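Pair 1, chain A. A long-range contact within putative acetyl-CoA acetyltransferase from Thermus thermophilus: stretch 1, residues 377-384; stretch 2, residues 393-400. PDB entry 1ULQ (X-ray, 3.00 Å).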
# COMPACT_ATOMS: atom_id res chain seq x y z
N LYS A 377 -32.67 -11.30 -39.80
CA LYS A 377 -32.07 -11.73 -41.06
C LYS A 377 -31.39 -10.66 -41.89
O LYS A 377 -31.62 -10.54 -43.09
CB LYS A 377 -33.14 -12.44 -41.89
CG LYS A 377 -33.65 -13.70 -41.17
CD LYS A 377 -35.05 -14.13 -41.60
CE LYS A 377 -35.53 -15.32 -40.76
NZ LYS A 377 -36.91 -15.77 -41.12
N VAL A 378 -30.54 -9.88 -41.22
CA VAL A 378 -29.75 -8.82 -41.86
C VAL A 378 -28.53 -9.49 -42.49
O VAL A 378 -27.99 -10.44 -41.93
CB VAL A 378 -29.26 -7.78 -40.81
CG1 VAL A 378 -28.11 -6.99 -41.36
CG2 VAL A 378 -30.39 -6.84 -40.45
N GLN A 379 -28.11 -9.00 -43.65
CA GLN A 379 -26.96 -9.60 -44.33
C GLN A 379 -25.61 -9.07 -43.87
O GLN A 379 -24.67 -9.85 -43.72
CB GLN A 379 -27.09 -9.44 -45.86
CG GLN A 379 -25.84 -9.91 -46.62
CD GLN A 379 -26.01 -9.95 -48.14
OE1 GLN A 379 -26.61 -9.06 -48.75
NE2 GLN A 379 -25.43 -10.97 -48.76
N PHE A 380 -25.50 -7.77 -43.64
CA PHE A 380 -24.22 -7.19 -43.23
C PHE A 380 -24.27 -6.40 -41.94
O PHE A 380 -25.09 -5.50 -41.79
CB PHE A 380 -23.66 -6.31 -44.34
CG PHE A 380 -23.51 -7.03 -45.64
CD1 PHE A 380 -24.31 -6.70 -46.73
CD2 PHE A 380 -22.58 -8.05 -45.79
CE1 PHE A 380 -24.17 -7.36 -47.95
CE2 PHE A 380 -22.44 -8.72 -46.99
CZ PHE A 380 -23.24 -8.38 -48.08
N GLY A 381 -23.36 -6.73 -41.02
CA GLY A 381 -23.31 -6.04 -39.75
C GLY A 381 -21.94 -5.48 -39.42
O GLY A 381 -20.93 -6.04 -39.80
N LEU A 382 -21.93 -4.36 -38.70
CA LEU A 382 -20.69 -3.72 -38.32
C LEU A 382 -20.58 -3.52 -36.80
O LEU A 382 -21.50 -3.02 -36.16
CB LEU A 382 -20.59 -2.36 -39.01
CG LEU A 382 -19.33 -1.55 -38.69
CD1 LEU A 382 -18.13 -2.24 -39.33
CD2 LEU A 382 -19.49 -0.13 -39.21
N ALA A 383 -19.44 -3.91 -36.23
CA ALA A 383 -19.17 -3.76 -34.81
C ALA A 383 -17.89 -2.93 -34.69
O ALA A 383 -16.82 -3.35 -35.13
CB ALA A 383 -18.96 -5.13 -34.17
N THR A 384 -17.99 -1.74 -34.10
CA THR A 384 -16.81 -0.89 -33.96
C THR A 384 -16.78 -0.08 -32.66
O THR A 384 -17.82 0.30 -32.13
CB THR A 384 -16.70 0.02 -35.18
OG1 THR A 384 -15.46 0.72 -35.14
CG2 THR A 384 -17.86 0.98 -35.24
N ILE A 393 -11.28 0.29 -33.68
CA ILE A 393 -11.27 -1.02 -34.31
C ILE A 393 -12.67 -1.28 -34.82
O ILE A 393 -13.64 -0.80 -34.25
CB ILE A 393 -10.84 -2.11 -33.30
CG1 ILE A 393 -10.71 -3.45 -34.01
CG2 ILE A 393 -11.83 -2.15 -32.15
CD1 ILE A 393 -10.28 -4.56 -33.11
N ALA A 394 -12.76 -2.02 -35.92
CA ALA A 394 -14.05 -2.35 -36.52
C ALA A 394 -13.99 -3.71 -37.21
O ALA A 394 -12.96 -4.09 -37.79
CB ALA A 394 -14.46 -1.28 -37.53
N VAL A 395 -15.10 -4.44 -37.14
CA VAL A 395 -15.19 -5.77 -37.74
C VAL A 395 -16.47 -5.91 -38.54
O VAL A 395 -17.56 -5.67 -38.01
CB VAL A 395 -15.20 -6.84 -36.66
CG1 VAL A 395 -15.54 -8.19 -37.25
CG2 VAL A 395 -13.85 -6.87 -35.98
N VAL A 396 -16.36 -6.29 -39.81
CA VAL A 396 -17.55 -6.46 -40.64
C VAL A 396 -17.93 -7.93 -40.70
O VAL A 396 -17.10 -8.80 -40.95
CB VAL A 396 -17.35 -5.93 -42.06
CG1 VAL A 396 -18.67 -5.96 -42.81
CG2 VAL A 396 -16.81 -4.52 -42.03
N VAL A 397 -19.20 -8.20 -40.48
CA VAL A 397 -19.70 -9.56 -40.46
C VAL A 397 -20.90 -9.76 -41.41
O VAL A 397 -21.76 -8.88 -41.54
CB VAL A 397 -20.07 -9.92 -39.03
CG1 VAL A 397 -21.11 -11.00 -38.99
CG2 VAL A 397 -18.84 -10.35 -38.30
N GLU A 398 -20.93 -10.93 -42.06
CA GLU A 398 -22.01 -11.28 -42.98
C GLU A 398 -22.83 -12.41 -42.37
O GLU A 398 -22.27 -13.44 -41.98
CB GLU A 398 -21.43 -11.72 -44.33
CG GLU A 398 -22.47 -11.97 -45.44
CD GLU A 398 -21.85 -12.18 -46.83
OE1 GLU A 398 -20.62 -12.42 -46.92
OE2 GLU A 398 -22.60 -12.12 -47.85
N GLY A 399 -24.13 -12.20 -42.26
CA GLY A 399 -25.00 -13.21 -41.67
C GLY A 399 -25.16 -14.44 -42.54
O GLY A 399 -24.92 -14.37 -43.75
N MET A 400 -25.57 -15.55 -41.93
CA MET A 400 -25.78 -16.82 -42.65
C MET A 400 -26.86 -17.70 -42.01
O MET A 400 -27.40 -17.31 -40.95
CB MET A 400 -24.46 -17.60 -42.72
CG MET A 400 -23.28 -16.76 -43.19
SD MET A 400 -21.93 -17.65 -44.04
CE MET A 400 -21.24 -18.63 -42.71

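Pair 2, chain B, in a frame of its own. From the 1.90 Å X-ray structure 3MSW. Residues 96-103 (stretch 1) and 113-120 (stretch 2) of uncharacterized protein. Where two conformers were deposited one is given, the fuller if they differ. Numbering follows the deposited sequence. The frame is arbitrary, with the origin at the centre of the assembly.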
# COMPACT_ATOMS: atom_id res chain seq x y z
N ASP B 96 1.94 2.64 13.33
CA ASP B 96 2.60 3.94 13.32
C ASP B 96 2.49 4.59 11.93
O ASP B 96 2.91 3.99 10.94
CB ASP B 96 4.09 3.80 13.69
CG ASP B 96 4.40 3.42 15.13
OD1 ASP B 96 3.50 3.55 15.99
OD2 ASP B 96 5.55 3.02 15.39
N LEU B 97 1.95 5.83 11.85
CA LEU B 97 1.85 6.60 10.60
C LEU B 97 3.27 6.79 10.07
O LEU B 97 4.15 7.12 10.85
CB LEU B 97 1.16 7.96 10.87
CG LEU B 97 -0.38 7.99 10.82
CD1 LEU B 97 -0.90 9.34 11.26
CD2 LEU B 97 -0.90 7.70 9.42
N SER B 98 3.54 6.46 8.79
CA SER B 98 4.90 6.55 8.26
C SER B 98 5.04 7.50 7.06
O SER B 98 5.92 8.38 7.06
CB SER B 98 5.42 5.15 7.93
OG SER B 98 6.65 5.12 7.23
N LYS B 99 4.22 7.29 6.02
CA LYS B 99 4.26 8.09 4.79
C LYS B 99 2.87 8.59 4.41
O LYS B 99 1.87 7.91 4.67
CB LYS B 99 4.86 7.29 3.60
CG LYS B 99 6.30 6.75 3.81
CD LYS B 99 7.41 7.85 3.74
CE LYS B 99 7.38 8.85 2.56
NZ LYS B 99 7.93 8.31 1.28
N LYS B 100 2.81 9.76 3.79
CA LYS B 100 1.54 10.31 3.30
C LYS B 100 1.73 10.86 1.92
O LYS B 100 2.74 11.54 1.65
CB LYS B 100 0.97 11.36 4.26
CG LYS B 100 -0.42 11.87 3.87
CD LYS B 100 -0.89 12.97 4.78
CE LYS B 100 -2.40 13.10 4.76
NZ LYS B 100 -2.85 14.30 5.52
N TYR B 101 0.79 10.56 1.01
CA TYR B 101 0.82 11.08 -0.35
C TYR B 101 -0.47 11.76 -0.69
O TYR B 101 -1.53 11.23 -0.35
CB TYR B 101 1.11 9.99 -1.40
CG TYR B 101 2.29 9.14 -1.01
CD1 TYR B 101 3.59 9.56 -1.26
CD2 TYR B 101 2.11 7.91 -0.37
CE1 TYR B 101 4.69 8.82 -0.81
CE2 TYR B 101 3.20 7.17 0.08
CZ TYR B 101 4.48 7.62 -0.16
OH TYR B 101 5.55 6.87 0.24
N ILE B 102 -0.37 12.91 -1.38
CA ILE B 102 -1.54 13.66 -1.84
C ILE B 102 -1.43 13.85 -3.36
O ILE B 102 -0.40 14.32 -3.85
CB ILE B 102 -1.80 15.01 -1.10
CG1 ILE B 102 -2.00 14.83 0.42
CG2 ILE B 102 -3.02 15.74 -1.72
CD1 ILE B 102 -2.04 16.17 1.21
N TYR B 103 -2.52 13.50 -4.09
CA TYR B 103 -2.57 13.67 -5.55
C TYR B 103 -3.76 14.55 -5.87
O TYR B 103 -4.89 14.22 -5.52
CB TYR B 103 -2.70 12.32 -6.28
CG TYR B 103 -1.66 11.31 -5.85
CD1 TYR B 103 -0.40 11.28 -6.45
CD2 TYR B 103 -1.93 10.39 -4.84
CE1 TYR B 103 0.57 10.36 -6.04
CE2 TYR B 103 -0.96 9.48 -4.42
CZ TYR B 103 0.29 9.48 -5.01
OH TYR B 103 1.20 8.54 -4.61
N ALA B 113 -0.84 18.34 -9.24
CA ALA B 113 0.26 18.29 -8.27
C ALA B 113 0.29 17.04 -7.44
O ALA B 113 -0.75 16.44 -7.14
CB ALA B 113 0.20 19.51 -7.36
N GLN B 114 1.49 16.66 -7.02
CA GLN B 114 1.67 15.52 -6.13
C GLN B 114 2.58 15.93 -5.00
O GLN B 114 3.49 16.72 -5.20
CB GLN B 114 2.15 14.27 -6.88
CG GLN B 114 3.54 14.37 -7.49
CD GLN B 114 3.77 13.31 -8.54
OE1 GLN B 114 4.08 13.60 -9.69
NE2 GLN B 114 3.64 12.05 -8.15
N TYR B 115 2.27 15.43 -3.80
CA TYR B 115 2.97 15.72 -2.57
C TYR B 115 3.27 14.41 -1.85
O TYR B 115 2.42 13.50 -1.84
CB TYR B 115 2.11 16.60 -1.64
CG TYR B 115 1.68 17.91 -2.25
CD1 TYR B 115 0.50 18.01 -2.99
CD2 TYR B 115 2.39 19.08 -2.01
CE1 TYR B 115 0.10 19.22 -3.55
CE2 TYR B 115 2.00 20.30 -2.57
CZ TYR B 115 0.85 20.36 -3.33
OH TYR B 115 0.47 21.57 -3.87
N ALA B 116 4.45 14.33 -1.20
CA ALA B 116 4.85 13.15 -0.39
C ALA B 116 5.40 13.67 0.92
O ALA B 116 6.08 14.71 0.93
CB ALA B 116 5.93 12.35 -1.10
N TYR B 117 5.08 12.98 2.00
CA TYR B 117 5.48 13.35 3.36
C TYR B 117 5.97 12.12 4.07
O TYR B 117 5.47 11.02 3.82
CB TYR B 117 4.28 13.89 4.19
CG TYR B 117 3.56 15.06 3.56
CD1 TYR B 117 2.61 14.85 2.55
CD2 TYR B 117 3.84 16.37 3.94
CE1 TYR B 117 1.95 15.92 1.95
CE2 TYR B 117 3.16 17.45 3.36
CZ TYR B 117 2.21 17.21 2.37
OH TYR B 117 1.54 18.24 1.74
N LYS B 118 6.82 12.35 5.06
CA LYS B 118 7.31 11.31 5.93
C LYS B 118 7.01 11.78 7.35
O LYS B 118 7.17 12.97 7.65
CB LYS B 118 8.84 11.13 5.72
CG LYS B 118 9.42 9.91 6.42
CD LYS B 118 10.86 9.62 5.97
CE LYS B 118 10.96 8.53 4.91
NZ LYS B 118 10.69 9.04 3.54
N MSE B 119 6.59 10.88 8.21
CA MSE B 119 6.27 11.23 9.60
C MSE B 119 7.53 11.47 10.42
O MSE B 119 8.46 10.66 10.36
CB MSE B 119 5.40 10.12 10.24
CG MSE B 119 5.07 10.36 11.74
SE MSE B 119 4.13 12.06 12.00
CE MSE B 119 2.44 11.63 11.29
N ASN B 120 7.57 12.59 11.16
CA ASN B 120 8.64 12.87 12.10
C ASN B 120 8.12 12.25 13.41
O ASN B 120 7.16 12.78 13.98
CB ASN B 120 8.88 14.38 12.27
CG ASN B 120 10.08 14.71 13.13
OD1 ASN B 120 10.29 14.16 14.21
ND2 ASN B 120 10.89 15.66 12.68

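The sharpest difference lies where G399(A) in pair 1 matches M119(B) in pair 2. The glycine has phi/psi of -70/160, and an ideal CB built on it would point toward the other strand and sit 2.8 Å from V378(A) O, a clash. In pair 2 the equivalent CB of M119(B), a selenomethionine, exists and also points toward the partner, yet it rests 3.3 Å from L97(B) O, and its CE reaches L97(B) CB at 3.9 Å. A small difference in backbone thus separates a position with no room for a CB from one that carries a long side chain folded onto its neighbour.

The scaffold is otherwise nearly the same. Both pairs are antiparallel strands, at 163° in pair 1 and 165° in pair 2, with axes 4.6 Å apart at closest approach, and 14 central residues superpose with an RMSD of 0.6 Å. The register is conserved: F380(A)/E398(A) falls on K99(B)/K118(B), G381(A)/V397(A) on K100(B)/Y117(B), L382(A)/V396(A) on Y101(B)/A116(B), A383(A)/V395(A) on I102(B)/Y115(B), and T384(A)/A394(A) on Y103(B)/Q114(B). Hydrogen-bonded and non-hydrogen-bonded pairs alternate identically. G381(A) N to V397(A) O (2.7 Å) is answered by K100(B) N to Y117(B) O (2.9 Å), and G399(A) N to Q379(A) O (2.8 Å) by M119(B) N to S98(B) O (2.8 Å). This ladder depends on main-chain atoms, so it accommodates very different side chains.

On the face holding G381(A), A383(A), V395(A) and V397(A), pair 1 stays compact, and its glycine puts no side chain beside V397(A). Pair 2 fills the matching face with K100(B), I102(B), Y115(B) and Y117(B). I102(B) touches both tyrosines of the facing strand: its CB is 4.2 Å from Y115(B) CD1 and its CD1 is 4.1 Å from Y117(B) CE1. The Y117(B) ring turns its edge to K100(B) O. Larger residues help pair 2 bury 667 Å² between its stretches, against 524 Å² in pair 1.

On the other face a large residue of the first strand meets different partners in the two pairs. In pair 1, L382(A) bridges along the opposing strand, with CD1 3.8 Å from V396(A) CG2 and 4.2 Å from A394(A) CB. In pair 2, Y101(B) matches L382(A) in backbone, but its side chain leaves in the m rotamer rather than t and its centre lies 3.8 Å from that of the leucine; the valine becomes A116(B), whose CB lies 3.6 Å from Y101(B) CD1.

Charge is handled differently too. E398(A) OE2 accepts a weak hydrogen bond from Q379(A) NE2 at 3.2 Å and approaches F380(A) CE2 at 3.5 Å. At the matching cross-strand pair, K99(B) NZ and K118(B) NZ stand only 3.6 Å apart, like charges brought close, while K99(B) NZ donates to Y101(B) OH at 3.0 Å within its own strand. Near the other end, T384(A) OG1 donates to I393(A) O at 2.5 Å, whereas Y103(B) packs its CD1 against Q114(B) CB at 4.0 Å. The rule is a fixed backbone ladder with negotiable faces.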